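Local coordinates for bsobi restriction endonuclease (Geobacillus stearothermophilus, PDB 1DC1) that recognises the degenerate double-stranded DNA sequence 5'-CYCGRG-3' and cleaves it after the first C, working as a homodimer that encircles the DNA, at the interface of chains A and B. Numbering follows the deposited sequence. Chains: chain A/B, Bsobi restriction endonuclease.

Contact 1: the interface of chains A and B. Residues chain A 43, 47, 115-116, 119; chain B 115-116, 119.
The guanidinium group of A:Arg47 presents a flat face to the rim of the B:Phe116 ring: CE2 of the phenylalanine sits 3.6 Å above the guanidinium plane, toward its border, and the two planes are 66° apart. This is an edge-to-face approach, well short of parallel stacking. With CG anti to the carbonyl carbon (chi1 -69°), the arginine chain bends at chi2 (-75°), which brings CD to the ring edge as well. Arginine suits the place because its long chain and flat, charged head can both lie against an aromatic rim.

On the opposite border of the same ring, CE1 meets CE1 of A:Phe116 at 3.5 Å. The two phenylalanine side chains cross at about a right angle and touch edge to edge. A leucine methyl of the partner lies over a face of each ring near CG and CD1: CD1 of A:Leu119 is 3.4 Å from CD1 of B:Phe116, and CD1 of B:Leu119 is 3.3 Å from CD1 of A:Phe116. Farther out, the branch methyl CG2 of A:Ile115 rests 3.8 Å from CE1 of B:Phe116, on the same side of the ring as A:Leu119. Compact branched chains thus wedge the aromatic rings. Helix 21-53 of chain A also flanks B:Phe116, through A:Ile43 and A:Arg47. The paired helices 110-152 are thereby joined by an apolar seam that probably helps hold together the homodimer, which encircles the DNA.

Contact 2: the interface of chains A and B. Residues chain A 35-36, 39, 42-43, 126; chain B 120-121.
A groove between helices 21-53 and 110-152 of chain A receives B:Leu120 and B:Phe121, neighbours on helix 110-152 of chain B, in a knob-like helix-packing contact. The methyl CD2 of B:Leu120 makes several of the contacts: it lies 3.9 Å from CD2 of A:Leu126 and also meets CB of A:Ser39, CB of A:Tyr42 and CD1 of A:Ile43. CG of B:Leu120 is anti to the backbone N (chi1 180°), which extends the forked end into the groove, and the two leucines cross at about a right angle.

The B:Phe121 ring packs next along the groove. A:Lys35 runs past it in the opposite direction; a bend at chi3 (66°) brings CE, and NZ after it, over the CD1 border of the ring, NZ 3.5 Å from CD1. Lysine suits this border because its methylenes pack on carbon while the amino end stays at the rim. CD2 of A:Leu126 approaches CE1 from the other side of the plane, at 3.8 Å. At the far corner OD1 of A:Asn36 comes 3.6 Å from CZ, with the amide nearly perpendicular to the ring.

A:Ser39 turns its OG back to the carbonyl O of A:Asn36 in a 2.8 Å hydrogen bond, keeping the hydroxyl within its own helix while CB faces the partner. One face of the A:Tyr42 ring is backed toward its rim by CB of A:Leu126. Helices 21-53 and 110-152 of chain A thus receive helix 110-152 of chain B at the two-fold dimer interface.

Contact 3: the interface of chains A and B. Residues chain A 77, 79, 120-121; chain B 35-36, 39, 126.
One face of the A:Phe121 ring is covered toward its rim by CA of A:Gly77, 3.6 Å above the plane, and B:Lys35 comes in on that same side over the CD1-CE1 border. The lysine CE stands 3.4 Å from CD1 of the ring, and the two side chains slide past each other in opposite directions. CD2 of B:Leu126 reaches CE1 from the opposite side of the plane at 3.8 Å. At the ring's outer corner the amide of B:Asn36 stands almost upright to the ring, 84° between planes, and OD1 meets CZ at 3.5 Å from above the plane, on the A:Gly77 side.

B:Lys35 is bent at chi3 (94°), which carries its amino end toward the A:Gly77 backbone; NZ comes 3.3 Å from the carbonyl O of A:Gly77, a close approach rather than a clear bond. A:Gly77 has a positive phi of 96°, a backbone shape that glycine adopts readily, and with no side chain it lets CA come close over the ring face. Within chain B, OG of B:Ser39 donates to the carbonyl O of B:Asn36 at a rather short 2.5 Å, while CB packs against CZ of the ring. CD2 of A:Leu120 meets CD2 of B:Leu126 at 4.0 Å, the two leucines crossing at about a right angle.

A:Phe121 belongs to helix 110-152 and A:Gly77 to the loop between helices 69-75 and 80-83, so ring and loop together clasp helix 21-53 of the partner, whose helix 110-152 forms part of the packing surface.

Contact 1: the interface of chains A and B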
loop_
_atom_site.group_PDB
_atom_site.type_symbol
_atom_site.label_atom_id
_atom_site.label_comp_id
_atom_site.label_asym_id
_atom_site.label_seq_id
_atom_site.Cartn_x
_atom_site.Cartn_y
_atom_site.Cartn_z
ATOM N N ILE A 43 11.266 5.931 -20.358
ATOM C CA ILE A 43 11.796 7.118 -21.018
ATOM C C ILE A 43 11.791 6.948 -22.546
ATOM O O ILE A 43 11.483 7.890 -23.264
ATOM C CB ILE A 43 13.218 7.428 -20.521
ATOM C CG1 ILE A 43 13.176 7.587 -18.998
ATOM C CG2 ILE A 43 13.767 8.678 -21.210
ATOM C CD1 ILE A 43 12.449 8.816 -18.502
ATOM N N ARG A 47 10.102 9.193 -25.466
ATOM C CA ARG A 47 10.812 9.720 -26.653
ATOM C C ARG A 47 10.020 9.373 -27.901
ATOM O O ARG A 47 9.806 10.210 -28.782
ATOM C CB ARG A 47 12.234 9.123 -26.803
ATOM C CG ARG A 47 13.248 9.546 -25.749
ATOM C CD ARG A 47 13.783 10.976 -25.918
ATOM N NE ARG A 47 14.858 11.276 -24.945
ATOM C CZ ARG A 47 15.487 12.453 -24.796
ATOM N NH1 ARG A 47 15.166 13.508 -25.564
ATOM N NH2 ARG A 47 16.473 12.581 -23.895
ATOM N N ILE A 115 4.228 15.358 -23.116
ATOM C CA ILE A 115 5.284 14.392 -22.734
ATOM C C ILE A 115 5.593 14.406 -21.216
ATOM O O ILE A 115 5.708 13.355 -20.583
ATOM C CB ILE A 115 6.585 14.663 -23.540
ATOM C CG1 ILE A 115 6.318 14.638 -25.067
ATOM C CG2 ILE A 115 7.593 13.614 -23.179
ATOM C CD1 ILE A 115 5.612 13.355 -25.655
ATOM N N PHE A 116 5.700 15.611 -20.652
ATOM C CA PHE A 116 5.961 15.804 -19.241
ATOM C C PHE A 116 4.827 15.190 -18.415
ATOM O O PHE A 116 5.086 14.547 -17.397
ATOM C CB PHE A 116 6.052 17.293 -18.923
ATOM C CG PHE A 116 7.318 17.945 -19.402
ATOM C CD1 PHE A 116 8.374 17.181 -19.956
ATOM C CD2 PHE A 116 7.464 19.323 -19.299
ATOM C CE1 PHE A 116 9.569 17.802 -20.401
ATOM C CE2 PHE A 116 8.657 19.968 -19.740
ATOM C CZ PHE A 116 9.703 19.212 -20.284
ATOM N N LEU A 119 4.902 11.301 -18.627
ATOM C CA LEU A 119 5.947 10.784 -17.725
ATOM C C LEU A 119 5.581 10.906 -16.246
ATOM O O LEU A 119 5.769 9.986 -15.475
ATOM C CB LEU A 119 7.257 11.523 -18.001
ATOM C CG LEU A 119 7.968 11.077 -19.292
ATOM C CD1 LEU A 119 8.981 12.183 -19.710
ATOM C CD2 LEU A 119 8.668 9.710 -19.072
ATOM N N ILE B 115 15.213 16.055 -17.328
ATOM C CA ILE B 115 13.826 16.479 -17.035
ATOM C C ILE B 115 12.834 15.300 -17.088
ATOM O O ILE B 115 11.971 15.192 -16.234
ATOM C CB ILE B 115 13.299 17.638 -18.004
ATOM C CG1 ILE B 115 14.282 18.849 -18.051
ATOM C CG2 ILE B 115 11.953 18.105 -17.528
ATOM C CD1 ILE B 115 14.805 19.338 -16.714
ATOM N N PHE B 116 12.964 14.439 -18.096
ATOM C CA PHE B 116 12.124 13.260 -18.274
ATOM C C PHE B 116 12.324 12.316 -17.062
ATOM O O PHE B 116 11.346 11.779 -16.538
ATOM C CB PHE B 116 12.504 12.500 -19.563
ATOM C CG PHE B 116 12.092 13.191 -20.845
ATOM C CD1 PHE B 116 11.336 14.380 -20.837
ATOM C CD2 PHE B 116 12.460 12.654 -22.067
ATOM C CE1 PHE B 116 10.958 15.028 -22.045
ATOM C CE2 PHE B 116 12.086 13.288 -23.279
ATOM C CZ PHE B 116 11.342 14.468 -23.264
ATOM N N LEU B 119 10.763 13.815 -13.852
ATOM C CA LEU B 119 9.293 13.680 -13.857
ATOM C C LEU B 119 8.843 12.232 -13.642
ATOM O O LEU B 119 7.907 11.953 -12.893
ATOM C CB LEU B 119 8.702 14.207 -15.190
ATOM C CG LEU B 119 8.608 15.745 -15.350
ATOM C CD1 LEU B 119 8.490 16.137 -16.846
ATOM C CD2 LEU B 119 7.410 16.264 -14.529
#

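Contact 2: the interface of chains A and B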
loop_
_atom_site.group_PDB
_atom_site.type_symbol
_atom_site.label_atom_id
_atom_site.label_comp_id
_atom_site.label_asym_id
_atom_site.label_seq_id
_atom_site.Cartn_x
_atom_site.Cartn_y
_atom_site.Cartn_z
ATOM N N LYS A 35 15.301 -0.018 -10.020
ATOM C CA LYS A 35 14.411 1.004 -10.571
ATOM C C LYS A 35 15.068 1.688 -11.770
ATOM O O LYS A 35 14.416 1.924 -12.793
ATOM C CB LYS A 35 14.065 2.057 -9.518
ATOM C CG LYS A 35 12.806 2.835 -9.902
ATOM C CD LYS A 35 12.281 3.673 -8.753
ATOM C CE LYS A 35 13.258 4.789 -8.384
ATOM N NZ LYS A 35 12.476 5.955 -7.805
ATOM N N ASN A 36 16.362 2.000 -11.657
ATOM C CA ASN A 36 17.057 2.643 -12.767
ATOM C C ASN A 36 17.133 1.696 -13.952
ATOM O O ASN A 36 16.965 2.117 -15.088
ATOM C CB ASN A 36 18.410 3.137 -12.322
ATOM C CG ASN A 36 18.295 4.443 -11.603
ATOM O OD1 ASN A 36 17.620 5.352 -12.082
ATOM N ND2 ASN A 36 18.909 4.546 -10.432
ATOM N N SER A 39 13.694 1.726 -15.584
ATOM C CA SER A 39 13.248 3.043 -16.050
ATOM C C SER A 39 13.398 3.306 -17.543
ATOM O O SER A 39 12.557 3.976 -18.161
ATOM C CB SER A 39 13.981 4.168 -15.278
ATOM O OG SER A 39 15.352 4.290 -15.641
ATOM N N TYR A 42 10.484 3.188 -20.046
ATOM C CA TYR A 42 9.535 4.271 -19.810
ATOM C C TYR A 42 9.986 5.562 -20.529
ATOM O O TYR A 42 9.179 6.216 -21.211
ATOM C CB TYR A 42 9.395 4.550 -18.318
ATOM C CG TYR A 42 8.623 3.482 -17.619
ATOM C CD1 TYR A 42 9.266 2.335 -17.166
ATOM C CD2 TYR A 42 7.227 3.584 -17.462
ATOM C CE1 TYR A 42 8.543 1.288 -16.570
ATOM C CE2 TYR A 42 6.490 2.547 -16.863
ATOM C CZ TYR A 42 7.165 1.400 -16.423
ATOM O OH TYR A 42 6.490 0.359 -15.830
ATOM N N ILE A 43 11.266 5.931 -20.358
ATOM C CA ILE A 43 11.796 7.118 -21.018
ATOM C C ILE A 43 11.791 6.948 -22.546
ATOM O O ILE A 43 11.483 7.890 -23.264
ATOM C CB ILE A 43 13.218 7.428 -20.521
ATOM C CG1 ILE A 43 13.176 7.587 -18.998
ATOM C CG2 ILE A 43 13.767 8.678 -21.210
ATOM C CD1 ILE A 43 12.449 8.816 -18.502
ATOM N N LEU A 126 5.458 2.945 -13.051
ATOM C CA LEU A 126 6.764 2.344 -12.793
ATOM C C LEU A 126 6.859 1.990 -11.314
ATOM O O LEU A 126 7.390 0.928 -10.982
ATOM C CB LEU A 126 7.922 3.268 -13.203
ATOM C CG LEU A 126 9.318 2.863 -12.666
ATOM C CD1 LEU A 126 9.756 1.579 -13.331
ATOM C CD2 LEU A 126 10.311 3.924 -12.910
ATOM N N LEU B 120 9.481 11.316 -14.344
ATOM C CA LEU B 120 9.158 9.926 -14.181
ATOM C C LEU B 120 9.233 9.517 -12.689
ATOM O O LEU B 120 8.328 8.849 -12.208
ATOM C CB LEU B 120 10.134 9.065 -14.992
ATOM C CG LEU B 120 9.881 7.556 -14.876
ATOM C CD1 LEU B 120 8.525 7.291 -15.580
ATOM C CD2 LEU B 120 11.068 6.728 -15.470
ATOM N N PHE B 121 10.320 9.871 -11.986
ATOM C CA PHE B 121 10.431 9.499 -10.567
ATOM C C PHE B 121 9.521 10.374 -9.671
ATOM O O PHE B 121 8.950 9.883 -8.700
ATOM C CB PHE B 121 11.912 9.529 -10.101
ATOM C CG PHE B 121 12.797 8.508 -10.809
ATOM C CD1 PHE B 121 12.357 7.205 -11.020
ATOM C CD2 PHE B 121 13.988 8.884 -11.359
ATOM C CE1 PHE B 121 13.097 6.307 -11.790
ATOM C CE2 PHE B 121 14.728 8.001 -12.120
ATOM C CZ PHE B 121 14.291 6.719 -12.345
#

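Contact 3: the interface of chains A and B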
loop_
_atom_site.group_PDB
_atom_site.type_symbol
_atom_site.label_atom_id
_atom_site.label_comp_id
_atom_site.label_asym_id
_atom_site.label_seq_id
_atom_site.Cartn_x
_atom_site.Cartn_y
_atom_site.Cartn_z
ATOM N N GLY A 77 -4.278 11.859 -16.892
ATOM C CA GLY A 77 -4.426 11.538 -15.474
ATOM C C GLY A 77 -5.131 10.241 -15.121
ATOM O O GLY A 77 -5.490 10.035 -13.951
ATOM N N SER A 79 -4.901 6.308 -14.679
ATOM C CA SER A 79 -4.034 5.143 -14.492
ATOM C C SER A 79 -4.714 3.941 -15.194
ATOM O O SER A 79 -5.919 3.986 -15.490
ATOM C CB SER A 79 -3.871 4.848 -12.996
ATOM O OG SER A 79 -5.087 4.349 -12.487
ATOM N N LEU A 120 5.080 12.066 -15.849
ATOM C CA LEU A 120 4.665 12.256 -14.481
ATOM C C LEU A 120 3.665 11.166 -14.039
ATOM O O LEU A 120 3.812 10.582 -12.977
ATOM C CB LEU A 120 4.029 13.625 -14.314
ATOM C CG LEU A 120 3.643 13.973 -12.862
ATOM C CD1 LEU A 120 4.878 14.076 -11.991
ATOM C CD2 LEU A 120 2.853 15.321 -12.878
ATOM N N PHE A 121 2.644 10.888 -14.845
ATOM C CA PHE A 121 1.664 9.862 -14.479
ATOM C C PHE A 121 2.241 8.429 -14.650
ATOM O O PHE A 121 1.985 7.559 -13.846
ATOM C CB PHE A 121 0.369 10.098 -15.283
ATOM C CG PHE A 121 -0.342 11.375 -14.891
ATOM C CD1 PHE A 121 -0.462 11.729 -13.543
ATOM C CD2 PHE A 121 -0.822 12.267 -15.851
ATOM C CE1 PHE A 121 -1.049 12.966 -13.153
ATOM C CE2 PHE A 121 -1.412 13.507 -15.449
ATOM C CZ PHE A 121 -1.516 13.839 -14.115
ATOM N N LYS B 35 -6.156 14.560 -8.869
ATOM C CA LYS B 35 -4.798 14.309 -9.349
ATOM C C LYS B 35 -4.407 15.370 -10.367
ATOM O O LYS B 35 -3.308 15.907 -10.290
ATOM C CB LYS B 35 -4.702 12.916 -9.981
ATOM C CG LYS B 35 -3.302 12.467 -10.195
ATOM C CD LYS B 35 -3.262 10.965 -10.478
ATOM C CE LYS B 35 -3.265 10.617 -11.966
ATOM N NZ LYS B 35 -2.741 9.239 -12.258
ATOM N N ASN B 36 -5.286 15.678 -11.325
ATOM C CA ASN B 36 -4.958 16.706 -12.320
ATOM C C ASN B 36 -4.787 18.094 -11.696
ATOM O O ASN B 36 -3.898 18.857 -12.084
ATOM C CB ASN B 36 -5.986 16.691 -13.407
ATOM C CG ASN B 36 -5.781 15.528 -14.316
ATOM O OD1 ASN B 36 -4.660 15.293 -14.748
ATOM N ND2 ASN B 36 -6.830 14.765 -14.587
ATOM N N SER B 39 -1.352 18.099 -10.026
ATOM C CA SER B 39 -0.267 17.872 -10.978
ATOM C C SER B 39 0.549 19.100 -11.413
ATOM O O SER B 39 1.779 19.014 -11.588
ATOM C CB SER B 39 -0.858 17.156 -12.203
ATOM O OG SER B 39 -1.660 18.023 -12.967
ATOM N N LEU B 126 4.032 12.250 -6.529
ATOM C CA LEU B 126 2.675 12.761 -6.685
ATOM C C LEU B 126 1.708 11.661 -6.260
ATOM O O LEU B 126 0.789 11.939 -5.548
ATOM C CB LEU B 126 2.376 13.213 -8.126
ATOM C CG LEU B 126 0.883 13.546 -8.401
ATOM C CD1 LEU B 126 0.394 14.698 -7.557
ATOM C CD2 LEU B 126 0.670 13.848 -9.851
#

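Contact 1 lies about 9 Å from contact 2 and 13 Å from contact 3, while contacts 2 and 3 are about 15 Å apart, measured between the centres of their C-alpha atoms. All three draw on helices 21-53 and 110-152. A:Ile43 belongs to both contact 1 and contact 2, so those patches are continuous. Contacts 2 and 3 are largely twins with the chains exchanged, as the two-fold axis requires, flanking the phenylalanine pair of contact 1. One helical seam thus runs across the dimer, and probably helps keep the subunits closed around the DNA.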